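Local coordinates for protein Poly(A) RNA polymerase GLD2 (Rattus norvegicus, PDB 6LBK) that probably extends selected cytoplasmic mRNAs with poly(A) tails and adds single nucleotides to the 3' ends of certain microRNAs, using ATP and a divalent metal ion, at residues M319-C327 and N336-F347. The protein carries 1 engineered substitution. Residues are numbered along the deposited sequence; the frame is centred on the assembly and turned at random.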
# COMPACT_ATOMS: atom_id res chain seq x y z
N MET A 319 -21.87 -10.72 -7.16
CA MET A 319 -21.65 -10.08 -8.48
C MET A 319 -20.35 -9.26 -8.55
O MET A 319 -19.88 -9.00 -9.65
CB MET A 319 -22.87 -9.30 -8.97
CG MET A 319 -24.07 -10.21 -9.14
SD MET A 319 -23.64 -11.95 -9.45
CE MET A 319 -25.10 -12.76 -8.81
N GLU A 320 -19.80 -8.87 -7.41
CA GLU A 320 -18.53 -8.12 -7.45
C GLU A 320 -17.43 -8.99 -8.08
O GLU A 320 -16.70 -8.47 -8.91
CB GLU A 320 -18.13 -7.70 -6.03
CG GLU A 320 -19.03 -6.65 -5.41
CD GLU A 320 -18.97 -5.24 -5.98
OE1 GLU A 320 -18.77 -4.30 -5.20
OE2 GLU A 320 -19.16 -5.08 -7.19
N TRP A 321 -17.37 -10.28 -7.76
CA TRP A 321 -16.24 -11.09 -8.27
C TRP A 321 -16.59 -11.90 -9.52
O TRP A 321 -15.76 -12.70 -9.93
CB TRP A 321 -15.76 -12.04 -7.18
CG TRP A 321 -15.87 -11.50 -5.79
CD1 TRP A 321 -16.91 -11.69 -4.93
CD2 TRP A 321 -14.89 -10.74 -5.07
NE1 TRP A 321 -16.65 -11.07 -3.74
CE2 TRP A 321 -15.42 -10.48 -3.80
CE3 TRP A 321 -13.63 -10.23 -5.38
CZ2 TRP A 321 -14.73 -9.75 -2.84
CZ3 TRP A 321 -12.94 -9.52 -4.43
CH2 TRP A 321 -13.49 -9.27 -3.18
N ARG A 322 -17.74 -11.69 -10.13
CA ARG A 322 -18.11 -12.60 -11.25
C ARG A 322 -17.11 -12.58 -12.41
O ARG A 322 -16.72 -13.67 -12.82
CB ARG A 322 -19.53 -12.30 -11.73
CG ARG A 322 -20.28 -13.52 -12.24
CD ARG A 322 -21.77 -13.45 -11.99
NE ARG A 322 -22.34 -12.26 -12.61
CZ ARG A 322 -22.72 -12.16 -13.88
NH1 ARG A 322 -22.61 -13.20 -14.69
NH2 ARG A 322 -23.21 -11.02 -14.34
N ASN A 323 -16.63 -11.43 -12.87
CA ASN A 323 -15.82 -11.53 -14.12
C ASN A 323 -14.41 -10.99 -13.95
O ASN A 323 -13.70 -10.89 -14.95
CB ASN A 323 -16.51 -10.77 -15.24
CG ASN A 323 -17.93 -11.24 -15.43
OD1 ASN A 323 -18.16 -12.36 -15.85
ND2 ASN A 323 -18.88 -10.37 -15.11
N LYS A 324 -14.05 -10.68 -12.73
CA LYS A 324 -12.71 -10.13 -12.41
C LYS A 324 -11.59 -11.13 -12.65
O LYS A 324 -11.76 -12.29 -12.31
CB LYS A 324 -12.62 -9.85 -10.92
CG LYS A 324 -13.84 -9.17 -10.34
CD LYS A 324 -14.29 -8.00 -11.15
CE LYS A 324 -13.57 -6.72 -10.79
NZ LYS A 324 -13.28 -5.92 -12.00
N TYR A 325 -10.45 -10.62 -13.09
CA TYR A 325 -9.24 -11.43 -13.27
C TYR A 325 -8.52 -11.61 -11.92
O TYR A 325 -8.13 -12.71 -11.63
CB TYR A 325 -8.30 -10.70 -14.21
CG TYR A 325 -8.83 -10.52 -15.61
CD1 TYR A 325 -9.61 -11.49 -16.19
CD2 TYR A 325 -8.49 -9.42 -16.35
CE1 TYR A 325 -10.06 -11.35 -17.49
CE2 TYR A 325 -8.92 -9.26 -17.65
CZ TYR A 325 -9.71 -10.23 -18.22
OH TYR A 325 -10.15 -10.08 -19.49
N ILE A 326 -8.44 -10.57 -11.10
CA ILE A 326 -7.70 -10.64 -9.86
C ILE A 326 -8.65 -10.23 -8.74
O ILE A 326 -9.40 -9.26 -8.89
CB ILE A 326 -6.44 -9.74 -9.90
CG1 ILE A 326 -5.58 -10.08 -11.12
CG2 ILE A 326 -5.58 -9.89 -8.64
CD1 ILE A 326 -4.28 -9.36 -11.16
N CYS A 327 -8.67 -11.02 -7.66
CA CYS A 327 -9.57 -10.82 -6.52
C CYS A 327 -8.77 -10.75 -5.22
O CYS A 327 -8.34 -11.78 -4.71
CB CYS A 327 -10.60 -11.94 -6.44
SG CYS A 327 -11.72 -12.01 -7.82
N ASN A 336 -13.00 -5.71 -4.01
CA ASN A 336 -11.84 -6.14 -4.77
C ASN A 336 -10.87 -4.97 -4.95
O ASN A 336 -11.20 -4.00 -5.65
CB ASN A 336 -12.25 -6.68 -6.13
CG ASN A 336 -11.08 -7.21 -6.94
OD1 ASN A 336 -9.99 -7.43 -6.40
ND2 ASN A 336 -11.30 -7.44 -8.23
N THR A 337 -9.68 -5.05 -4.33
CA THR A 337 -8.71 -3.97 -4.45
C THR A 337 -8.07 -3.92 -5.84
O THR A 337 -7.66 -2.84 -6.29
CB THR A 337 -7.62 -4.12 -3.41
OG1 THR A 337 -6.83 -5.27 -3.73
CG2 THR A 337 -8.21 -4.24 -2.01
N ALA A 338 -7.96 -5.07 -6.51
CA ALA A 338 -7.38 -5.14 -7.84
C ALA A 338 -8.45 -4.99 -8.92
O ALA A 338 -8.22 -5.36 -10.08
CB ALA A 338 -6.62 -6.46 -8.04
N ARG A 339 -9.61 -4.46 -8.54
CA ARG A 339 -10.71 -4.21 -9.46
C ARG A 339 -10.27 -3.43 -10.69
O ARG A 339 -10.93 -3.52 -11.73
CB ARG A 339 -11.80 -3.46 -8.71
CG ARG A 339 -13.08 -3.19 -9.46
CD ARG A 339 -14.16 -2.59 -8.53
NE ARG A 339 -14.92 -3.60 -7.79
CZ ARG A 339 -15.05 -3.64 -6.46
NH1 ARG A 339 -14.49 -2.71 -5.71
NH2 ARG A 339 -15.77 -4.61 -5.90
N ALA A 340 -9.16 -2.68 -10.60
CA ALA A 340 -8.65 -1.91 -11.72
C ALA A 340 -8.09 -2.78 -12.84
O ALA A 340 -7.91 -2.29 -13.95
CB ALA A 340 -7.56 -0.95 -11.24
N VAL A 341 -7.79 -4.05 -12.57
CA VAL A 341 -7.26 -4.94 -13.60
C VAL A 341 -8.45 -5.57 -14.31
O VAL A 341 -8.99 -6.59 -13.87
CB VAL A 341 -6.32 -5.98 -13.02
CG1 VAL A 341 -5.77 -6.85 -14.15
CG2 VAL A 341 -5.21 -5.32 -12.22
N HIS A 342 -8.88 -4.96 -15.42
CA HIS A 342 -10.05 -5.44 -16.14
C HIS A 342 -9.83 -5.72 -17.62
O HIS A 342 -10.76 -6.20 -18.29
CB HIS A 342 -11.22 -4.47 -15.95
CG HIS A 342 -11.02 -3.11 -16.54
ND1 HIS A 342 -10.67 -2.91 -17.86
CD2 HIS A 342 -11.14 -1.88 -16.00
CE1 HIS A 342 -10.58 -1.61 -18.10
NE2 HIS A 342 -10.86 -0.96 -16.98
N GLU A 343 -8.64 -5.46 -18.17
CA GLU A 343 -8.32 -5.74 -19.57
C GLU A 343 -7.44 -6.99 -19.64
O GLU A 343 -6.49 -7.11 -18.87
CB GLU A 343 -7.61 -4.53 -20.21
CG GLU A 343 -8.38 -3.21 -20.04
CD GLU A 343 -7.63 -1.96 -20.53
OE1 GLU A 343 -7.00 -1.27 -19.68
OE2 GLU A 343 -7.68 -1.66 -21.74
N LYS A 344 -7.79 -7.92 -20.55
CA LYS A 344 -7.02 -9.16 -20.69
C LYS A 344 -5.54 -8.86 -20.91
O LYS A 344 -4.69 -9.35 -20.17
CB LYS A 344 -7.55 -10.00 -21.85
CG LYS A 344 -8.99 -10.45 -21.70
CD LYS A 344 -9.55 -11.13 -22.98
CE LYS A 344 -11.07 -11.29 -22.92
NZ LYS A 344 -11.64 -12.05 -24.07
N GLN A 345 -5.24 -8.01 -21.89
CA GLN A 345 -3.86 -7.61 -22.17
C GLN A 345 -3.10 -7.22 -20.89
O GLN A 345 -1.97 -7.67 -20.68
CB GLN A 345 -3.88 -6.47 -23.19
CG GLN A 345 -2.54 -6.07 -23.76
CD GLN A 345 -1.77 -5.15 -22.83
OE1 GLN A 345 -2.37 -4.30 -22.16
NE2 GLN A 345 -0.46 -5.32 -22.77
N LYS A 346 -3.71 -6.39 -20.03
CA LYS A 346 -3.03 -5.98 -18.80
C LYS A 346 -2.86 -7.15 -17.82
O LYS A 346 -1.80 -7.30 -17.21
CB LYS A 346 -3.80 -4.84 -18.13
CG LYS A 346 -3.91 -3.57 -18.97
CD LYS A 346 -2.56 -2.89 -19.13
CE LYS A 346 -2.66 -1.63 -19.99
NZ LYS A 346 -3.56 -0.61 -19.38
N PHE A 347 -3.91 -7.96 -17.65
CA PHE A 347 -3.84 -9.16 -16.82
C PHE A 347 -2.68 -10.06 -17.26
O PHE A 347 -1.88 -10.53 -16.43
CB PHE A 347 -5.18 -9.90 -16.90
CG PHE A 347 -5.25 -11.18 -16.10
CD1 PHE A 347 -4.60 -11.29 -14.87
CD2 PHE A 347 -6.02 -12.24 -16.54
CE1 PHE A 347 -4.68 -12.45 -14.14
CE2 PHE A 347 -6.12 -13.40 -15.81
CZ PHE A 347 -5.46 -13.52 -14.62
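Tyr-325 sets its CB over one face of the Phe-347 ring, 3.6 Å from the ring centroid and 10° off the normal, a CH-pi contact. The two rings are almost parallel, with planes 10° apart, but slid so far that they hardly overlap. Tyr-325 CD2 instead lies 3.4 Å from Phe-347 CB, and the tyrosine edge meets Glu-343 C and Lys-344 N. Phe-347 gets there by setting its CG opposite the backbone N (chi1 180°), and Trp-300 meets its ring edge-to-face. Ile-326 extends the apolar patch, its CG2 3.6 Å from Ala-338 CB and its CG1 3.9 Å from Phe-347 CE1. An alanine in place of Tyr-325 would keep CB over Phe-347 but would probably leave Phe-347 CB and the turn into the helix uncovered.

Polar bonds fix the buried amide of Asn-336. Its ND2 donates to Ile-326 O at 2.7 Å, lying in the carbonyl plane, though the N-H angle is bent. Its OD1 accepts from Ala-338 N at 3.1 Å, forming an Asx turn, and also from Val-328 N, so both ends of the amide are engaged. Trp-321 CZ3 packs obliquely on Asn-336 CB at 3.4 Å.

The solvent side is looser. Exposed Glu-320 reaches Arg-339 by charge alone, OE1 to NH2 3.1 Å, because the oxygen sits well out of the guanidinium plane. Lys-324 NZ makes just a weak hydrogen bond to Arg-339 O.

Together these contacts close the chain reversal around strand 328-329: 319-327 belongs to the PAP-associated region of this Cid1-type polymerase, and 336-347 runs from the reversal into helix 344-363.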